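Local coordinates for protein Cry37AA1 (Bacillus thuringiensis, PDB 4RHZ) that binds calcium and forms a complex with Cry23Aa1, probably as the smaller component of a binary insecticidal toxin, at residues B[99-107]-B[117-125]; B[21-32]-B[72-82]. One frame throughout, in Å; residues are numbered along the deposited sequence.

Interaction 1. Residues B[99-107]-B[117-125]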
# COMPACT_ATOMS: atom_id res chain seq x y z
N CYS B 99 11.81 -4.17 -14.26
CA CYS B 99 11.37 -2.96 -14.93
C CYS B 99 10.04 -2.43 -14.29
O CYS B 99 9.28 -3.19 -13.74
CB CYS B 99 11.09 -3.30 -16.45
SG CYS B 99 12.51 -4.28 -17.22
N SER B 100 9.73 -1.15 -14.48
CA SER B 100 8.42 -0.63 -14.15
C SER B 100 8.10 0.60 -15.00
O SER B 100 8.99 1.21 -15.57
CB SER B 100 8.43 -0.17 -12.68
OG SER B 100 9.48 0.77 -12.49
N THR B 101 6.83 0.98 -15.05
CA THR B 101 6.42 2.32 -15.50
C THR B 101 6.72 3.41 -14.42
O THR B 101 6.85 3.09 -13.26
CB THR B 101 4.91 2.32 -15.67
OG1 THR B 101 4.32 1.93 -14.41
CG2 THR B 101 4.47 1.29 -16.76
N PRO B 102 6.86 4.70 -14.82
CA PRO B 102 7.15 5.72 -13.79
C PRO B 102 5.97 5.82 -12.81
O PRO B 102 4.83 5.82 -13.25
CB PRO B 102 7.27 7.03 -14.60
CG PRO B 102 6.53 6.78 -15.87
CD PRO B 102 6.61 5.31 -16.16
N GLY B 103 6.24 5.82 -11.51
CA GLY B 103 5.12 5.81 -10.55
C GLY B 103 5.03 4.45 -9.92
O GLY B 103 4.33 4.31 -8.89
N VAL B 104 5.68 3.44 -10.51
CA VAL B 104 5.78 2.15 -9.85
C VAL B 104 7.22 1.97 -9.49
O VAL B 104 8.13 2.39 -10.28
CB VAL B 104 5.30 1.03 -10.73
CG1 VAL B 104 5.56 -0.35 -10.09
CG2 VAL B 104 3.79 1.19 -11.12
N THR B 105 7.45 1.42 -8.30
CA THR B 105 8.77 1.30 -7.75
C THR B 105 9.22 -0.14 -7.97
O THR B 105 8.37 -1.05 -7.98
CB THR B 105 8.71 1.67 -6.25
OG1 THR B 105 8.67 3.10 -6.15
CG2 THR B 105 9.87 1.18 -5.45
N VAL B 106 10.53 -0.38 -8.14
CA VAL B 106 10.99 -1.76 -8.23
C VAL B 106 11.85 -2.13 -7.04
O VAL B 106 12.55 -1.27 -6.51
CB VAL B 106 11.87 -2.09 -9.58
CG1 VAL B 106 11.18 -1.72 -10.86
CG2 VAL B 106 13.28 -1.49 -9.48
N ARG B 107 11.87 -3.42 -6.71
CA ARG B 107 12.79 -3.98 -5.75
C ARG B 107 13.79 -4.95 -6.43
O ARG B 107 13.38 -5.90 -7.16
CB ARG B 107 11.97 -4.79 -4.72
CG ARG B 107 12.78 -5.53 -3.75
CD ARG B 107 11.96 -6.07 -2.55
NE ARG B 107 12.77 -7.05 -1.81
CZ ARG B 107 12.62 -7.38 -0.51
NH1 ARG B 107 11.70 -6.77 0.28
NH2 ARG B 107 13.45 -8.31 0.01
N VAL B 117 17.21 -3.54 -2.41
CA VAL B 117 17.23 -2.14 -2.81
C VAL B 117 15.93 -1.82 -3.49
O VAL B 117 15.38 -2.72 -4.13
CB VAL B 117 18.35 -1.93 -3.86
CG1 VAL B 117 18.36 -0.53 -4.38
CG2 VAL B 117 19.71 -2.22 -3.25
N THR B 118 15.42 -0.57 -3.38
CA THR B 118 14.27 -0.22 -4.12
C THR B 118 14.56 1.05 -4.97
O THR B 118 15.44 1.85 -4.61
CB THR B 118 13.04 0.07 -3.23
OG1 THR B 118 13.22 1.31 -2.53
CG2 THR B 118 12.65 -1.08 -2.27
N ILE B 119 13.86 1.24 -6.10
CA ILE B 119 14.12 2.38 -6.92
C ILE B 119 12.83 2.91 -7.41
O ILE B 119 11.99 2.17 -7.92
CB ILE B 119 14.98 2.00 -8.21
CG1 ILE B 119 16.39 1.58 -7.84
CG2 ILE B 119 15.26 3.23 -9.09
CD1 ILE B 119 16.56 0.20 -7.85
N LYS B 120 12.67 4.21 -7.32
CA LYS B 120 11.47 4.89 -7.75
C LYS B 120 11.95 5.92 -8.72
O LYS B 120 13.05 6.39 -8.54
CB LYS B 120 10.99 5.62 -6.51
CG LYS B 120 10.04 6.70 -6.74
CD LYS B 120 9.89 7.56 -5.47
CE LYS B 120 8.77 8.58 -5.70
NZ LYS B 120 8.74 9.58 -4.58
N TYR B 121 11.18 6.26 -9.76
CA TYR B 121 11.66 7.28 -10.67
C TYR B 121 10.51 8.08 -11.17
O TYR B 121 9.42 7.57 -11.19
CB TYR B 121 12.43 6.67 -11.87
CG TYR B 121 11.63 5.91 -12.92
CD1 TYR B 121 11.37 6.49 -14.17
CD2 TYR B 121 11.17 4.61 -12.69
CE1 TYR B 121 10.66 5.80 -15.16
CE2 TYR B 121 10.50 3.88 -13.71
CZ TYR B 121 10.25 4.49 -14.94
OH TYR B 121 9.53 3.79 -15.91
N SER B 122 10.79 9.32 -11.60
CA SER B 122 9.78 10.18 -12.21
C SER B 122 10.43 11.03 -13.30
O SER B 122 11.65 11.23 -13.29
CB SER B 122 9.12 11.12 -11.17
OG SER B 122 10.09 11.93 -10.51
N LEU B 123 9.60 11.56 -14.18
CA LEU B 123 10.06 12.32 -15.38
C LEU B 123 9.31 13.64 -15.57
O LEU B 123 8.07 13.65 -15.40
CB LEU B 123 9.71 11.52 -16.65
CG LEU B 123 10.15 10.06 -16.52
CD1 LEU B 123 9.46 9.20 -17.54
CD2 LEU B 123 11.67 10.03 -16.65
N THR B 124 10.05 14.67 -15.99
CA THR B 124 9.49 15.96 -16.45
C THR B 124 10.30 16.40 -17.66
O THR B 124 11.50 16.20 -17.68
CB THR B 124 9.61 17.12 -15.40
OG1 THR B 124 10.95 17.22 -14.88
CG2 THR B 124 8.61 16.93 -14.28
N PRO B 125 9.64 17.02 -18.66
CA PRO B 125 10.35 17.54 -19.83
C PRO B 125 11.52 18.37 -19.38
O PRO B 125 11.39 19.12 -18.40
CB PRO B 125 9.31 18.49 -20.45
CG PRO B 125 8.00 17.84 -20.14
CD PRO B 125 8.17 17.02 -18.88
O HOH W 1 8.67 4.95 -9.88
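Tyr121 reaches across to the turn at Pro102 with its ring lying against the proline and its hydroxyl bonded to the backbone ahead of the turn. The ring's CG sits between the backbone N and the carbonyl carbon (chi1 71°), which swings the phenol toward 99-107. Pro102 CA stands over one ring face, 3.8 Å from the centroid and 23° off the normal, a CH-pi contact, and Pro102 CB lies 3.6 Å from Tyr121 CE1. At the ring's edge, Tyr121 OH donates to Ser100 O (2.7 Å), tying the ring's tip to the backbone. Ser100 OG approaches the same ring near its plane, 3.5 Å from Tyr121 CE2, and bonds to Val104 O from above that carbonyl's plane. It thus bridges the type II turn 101-104, whose Gly103 N shares a water with Tyr121 N. Beyond the turn, Val106 and Ile119 form a hydrogen-bonded antiparallel pair, Val106 N to Ile119 O and Ile119 N to Val106 O both 2.9 Å, while Val106 CG2 meets Ile119 CD1 at 4.0 Å. The hairpin of strands 105-110 and 115-125 is flanked by strand 4-13 and, through Thr105 to Arg107, by a parallel Cry23AA1 strand; Phe75 of strand 73-81 packs on Val106 and Ile119.

Interaction 2. Residues B[21-32]-B[72-82]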
# COMPACT_ATOMS: atom_id res chain seq x y z
N PRO B 21 23.02 1.29 6.07
CA PRO B 21 24.00 0.42 5.46
C PRO B 21 25.14 1.22 4.74
O PRO B 21 25.07 2.47 4.63
CB PRO B 21 23.17 -0.44 4.50
CG PRO B 21 21.81 0.16 4.45
CD PRO B 21 21.79 1.41 5.27
N GLU B 22 26.17 0.49 4.31
CA GLU B 22 27.30 1.06 3.61
C GLU B 22 27.45 0.49 2.21
O GLU B 22 28.39 -0.26 1.90
CB GLU B 22 28.57 0.90 4.45
CG GLU B 22 28.57 1.98 5.54
CD GLU B 22 28.82 1.42 6.93
OE1 GLU B 22 27.96 1.70 7.82
OE2 GLU B 22 29.85 0.72 7.11
N PRO B 23 26.49 0.82 1.35
CA PRO B 23 26.48 0.04 0.09
C PRO B 23 27.65 0.43 -0.82
O PRO B 23 27.96 1.63 -0.90
CB PRO B 23 25.15 0.46 -0.55
CG PRO B 23 24.88 1.83 0.02
CD PRO B 23 25.35 1.74 1.45
N TYR B 24 28.31 -0.53 -1.45
CA TYR B 24 29.17 -0.20 -2.57
C TYR B 24 28.77 -1.04 -3.78
O TYR B 24 28.22 -2.13 -3.63
CB TYR B 24 30.65 -0.45 -2.27
CG TYR B 24 31.03 -1.91 -2.07
CD1 TYR B 24 31.54 -2.66 -3.13
CD2 TYR B 24 30.93 -2.52 -0.81
CE1 TYR B 24 31.92 -4.01 -2.96
CE2 TYR B 24 31.31 -3.87 -0.62
CZ TYR B 24 31.78 -4.61 -1.69
OH TYR B 24 32.15 -5.95 -1.51
N GLY B 25 29.08 -0.53 -4.97
CA GLY B 25 28.94 -1.26 -6.25
C GLY B 25 28.33 -0.29 -7.23
O GLY B 25 28.79 0.85 -7.33
N TYR B 26 27.24 -0.69 -7.92
CA TYR B 26 26.58 0.19 -8.87
C TYR B 26 25.13 -0.23 -9.01
O TYR B 26 24.78 -1.36 -8.70
CB TYR B 26 27.32 0.13 -10.27
CG TYR B 26 27.28 -1.24 -10.95
CD1 TYR B 26 26.12 -1.66 -11.66
CD2 TYR B 26 28.35 -2.12 -10.85
CE1 TYR B 26 26.06 -2.92 -12.26
CE2 TYR B 26 28.31 -3.41 -11.50
CZ TYR B 26 27.14 -3.79 -12.15
OH TYR B 26 27.04 -5.01 -12.76
N ILE B 27 24.30 0.68 -9.53
CA ILE B 27 22.98 0.37 -10.04
C ILE B 27 22.86 1.06 -11.41
O ILE B 27 23.30 2.24 -11.61
CB ILE B 27 21.85 0.86 -9.07
CG1 ILE B 27 21.95 0.13 -7.70
CG2 ILE B 27 20.41 0.67 -9.68
CD1 ILE B 27 21.31 0.95 -6.55
N LYS B 28 22.27 0.35 -12.35
CA LYS B 28 22.14 0.87 -13.71
C LYS B 28 20.73 0.73 -14.19
O LYS B 28 20.00 -0.11 -13.71
CB LYS B 28 23.03 0.10 -14.67
CG LYS B 28 24.50 0.34 -14.39
CD LYS B 28 25.35 -0.47 -15.37
CE LYS B 28 26.83 -0.34 -15.02
NZ LYS B 28 27.63 -1.18 -15.98
N ALA B 29 20.38 1.52 -15.17
CA ALA B 29 19.10 1.47 -15.80
C ALA B 29 19.26 1.40 -17.34
O ALA B 29 20.35 1.74 -17.87
CB ALA B 29 18.37 2.72 -15.43
N TYR B 30 18.18 1.05 -18.02
CA TYR B 30 18.09 1.22 -19.46
C TYR B 30 16.63 1.30 -19.80
O TYR B 30 15.79 0.79 -19.04
CB TYR B 30 18.75 0.03 -20.23
CG TYR B 30 18.16 -1.39 -19.99
CD1 TYR B 30 17.20 -1.90 -20.81
CD2 TYR B 30 18.62 -2.20 -18.98
CE1 TYR B 30 16.63 -3.17 -20.60
CE2 TYR B 30 18.11 -3.49 -18.79
CZ TYR B 30 17.11 -3.95 -19.61
OH TYR B 30 16.55 -5.20 -19.44
N LEU B 31 16.29 1.88 -20.95
CA LEU B 31 14.91 1.90 -21.38
C LEU B 31 14.45 0.59 -22.00
O LEU B 31 13.66 -0.17 -21.38
CB LEU B 31 14.65 3.06 -22.33
CG LEU B 31 14.43 4.43 -21.65
CD1 LEU B 31 15.32 4.71 -20.46
CD2 LEU B 31 14.56 5.63 -22.66
N THR B 32 14.92 0.29 -23.21
CA THR B 32 14.40 -0.90 -23.90
C THR B 32 15.49 -1.80 -24.37
O THR B 32 15.23 -2.99 -24.61
CB THR B 32 13.51 -0.55 -25.06
OG1 THR B 32 14.19 0.40 -25.86
CG2 THR B 32 12.18 0.17 -24.55
N GLN B 72 8.68 2.96 -19.65
CA GLN B 72 9.34 1.75 -19.17
C GLN B 72 10.78 2.00 -18.78
O GLN B 72 11.52 2.67 -19.49
CB GLN B 72 9.33 0.67 -20.30
CG GLN B 72 10.04 -0.64 -20.01
CD GLN B 72 9.91 -1.69 -21.18
OE1 GLN B 72 8.80 -2.06 -21.60
NE2 GLN B 72 11.05 -2.13 -21.69
N MET B 73 11.24 1.38 -17.69
CA MET B 73 12.61 1.50 -17.35
C MET B 73 12.98 0.28 -16.61
O MET B 73 12.16 -0.23 -15.83
CB MET B 73 12.77 2.81 -16.56
CG MET B 73 14.17 3.09 -16.13
SD MET B 73 14.79 4.80 -16.34
CE MET B 73 13.53 5.88 -16.70
N CYS B 74 14.18 -0.25 -16.85
CA CYS B 74 14.57 -1.50 -16.31
C CYS B 74 15.78 -1.27 -15.48
O CYS B 74 16.60 -0.45 -15.85
CB CYS B 74 14.85 -2.50 -17.45
SG CYS B 74 13.38 -2.85 -18.45
N PHE B 75 15.94 -1.98 -14.34
CA PHE B 75 17.00 -1.61 -13.41
C PHE B 75 17.71 -2.86 -12.98
O PHE B 75 17.08 -3.92 -12.87
CB PHE B 75 16.43 -0.92 -12.15
CG PHE B 75 15.68 0.35 -12.42
CD1 PHE B 75 14.30 0.33 -12.59
CD2 PHE B 75 16.34 1.57 -12.43
CE1 PHE B 75 13.58 1.52 -12.85
CE2 PHE B 75 15.63 2.81 -12.62
CZ PHE B 75 14.26 2.79 -12.87
N TYR B 76 18.99 -2.75 -12.64
CA TYR B 76 19.68 -3.87 -11.96
C TYR B 76 20.87 -3.35 -11.26
O TYR B 76 21.33 -2.25 -11.55
CB TYR B 76 20.14 -4.92 -12.97
CG TYR B 76 21.22 -4.48 -13.99
CD1 TYR B 76 22.53 -4.89 -13.83
CD2 TYR B 76 20.91 -3.72 -15.12
CE1 TYR B 76 23.51 -4.57 -14.75
CE2 TYR B 76 21.90 -3.37 -16.05
CZ TYR B 76 23.18 -3.83 -15.84
OH TYR B 76 24.19 -3.56 -16.69
N GLY B 77 21.41 -4.16 -10.37
CA GLY B 77 22.43 -3.68 -9.50
C GLY B 77 23.35 -4.80 -9.08
O GLY B 77 22.93 -5.99 -9.02
N ASP B 78 24.59 -4.42 -8.81
CA ASP B 78 25.54 -5.23 -8.10
C ASP B 78 25.87 -4.43 -6.85
O ASP B 78 26.72 -3.53 -6.89
CB ASP B 78 26.86 -5.38 -8.92
CG ASP B 78 27.83 -6.36 -8.29
OD1 ASP B 78 27.76 -6.68 -7.07
OD2 ASP B 78 28.62 -6.93 -9.08
N VAL B 79 25.19 -4.72 -5.76
CA VAL B 79 25.25 -3.87 -4.55
C VAL B 79 25.59 -4.75 -3.37
O VAL B 79 24.91 -5.73 -3.12
CB VAL B 79 23.90 -3.13 -4.32
CG1 VAL B 79 23.97 -2.19 -3.09
CG2 VAL B 79 23.49 -2.37 -5.57
N LYS B 80 26.63 -4.35 -2.67
CA LYS B 80 27.15 -5.05 -1.53
C LYS B 80 27.46 -4.29 -0.26
O LYS B 80 27.70 -3.09 -0.16
CB LYS B 80 28.41 -5.81 -1.90
CG LYS B 80 28.25 -6.91 -2.85
CD LYS B 80 29.54 -7.52 -3.18
CE LYS B 80 29.48 -8.13 -4.51
NZ LYS B 80 30.42 -9.20 -4.65
N GLU B 81 27.45 -5.11 0.75
CA GLU B 81 27.92 -4.77 2.04
C GLU B 81 29.07 -5.63 2.44
O GLU B 81 29.15 -6.96 2.31
CB GLU B 81 26.90 -4.48 3.11
CG GLU B 81 27.23 -3.20 3.79
CD GLU B 81 26.36 -2.92 4.97
OE1 GLU B 81 25.38 -2.22 4.84
OE2 GLU B 81 26.67 -3.40 6.04
N TYR B 82 29.91 -4.81 3.06
CA TYR B 82 31.27 -4.96 3.49
C TYR B 82 31.47 -6.14 4.33
O TYR B 82 30.72 -6.43 5.23
CB TYR B 82 31.65 -3.75 4.36
CG TYR B 82 30.57 -3.24 5.34
CD1 TYR B 82 29.61 -2.35 4.92
CD2 TYR B 82 30.53 -3.63 6.66
CE1 TYR B 82 28.63 -1.88 5.76
CE2 TYR B 82 29.54 -3.14 7.52
CZ TYR B 82 28.59 -2.26 7.05
OH TYR B 82 27.58 -1.74 7.83
O HOH W 2 28.84 -6.70 -11.69
O HOH W 3 27.41 -4.17 -15.61
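Lys28 crosses the Tyr76 ring at a slant, CB over one face and CD out by the hydroxyl, on one side of the antiparallel pairing between strands 26-30 and 73-81 in one sheet of the C2-like beta sandwich. Its CB lies 3.9 Å from Tyr76 CE2. The lysine CG is anti to the carbonyl carbon (chi1 -67°) and the chain is extended from there, so that CD passes 3.6 Å from Tyr76 OH, which is itself bonded to Asp37. At the tip, NZ donates to a water 3.0 Å away that also bonds Tyr26 OH; a second water links this hydroxyl to Asp78 OD2. The backbones beneath are held by paired bonds, among them Lys28 N to Tyr76 O at 2.9 Å with an N-H...O angle of 174°.

Tyr24, Tyr26 and Tyr30, on the same face as Lys28, all have chi1 near +60°, which lays each ring over the CB of its hydrogen-bonded partner: Lys80, Asp78 and Cys74. The Tyr26 ring also presents its edge to Tyr76, CE1 to CE1 3.9 Å. On the reverse face are Ile27, Ala29 and Phe75; Ile27 packs on Ile10 and Phe75 on Phe8, both of strand 4-13. Val79 CG2 meets Ile27 CG1 at 3.6 Å. Gly77 lies opposite Ile27, where the isoleucine CG1 would leave little room for a CB. Toward the Cry23AA1 chain, whose Thr247 bonds Tyr30 OH, Cys74 CB stands 3.6 Å from the centroid of the Tyr30 ring, over its face, and Cys74 SG lies obliquely, 4.5 Å from the same centroid, a sulfur-aromatic contact.

How the interactions relate
From the N terminus, strand 4-13 leads into 21-32, which pairs with 72-82; interaction 2 thus closes a loop of 39 intervening residues that holds strands 38-43 and 55-62. The chain then runs through strand 89-100, the neighbour of 73-81 in the same sheet, before the turn at 101-104 carries it over to the other sheet. There interaction 1 closes a hairpin with nine residues between its segments. The two loops follow in series, neither nesting nor crossing. The Cys74-Cys99 disulfide and a probable hydrogen bond from Ser100 N to Met73 O (2.9 Å) join neighbouring strands of one sheet, whereas Met73 packing on Tyr121 bridges to the other.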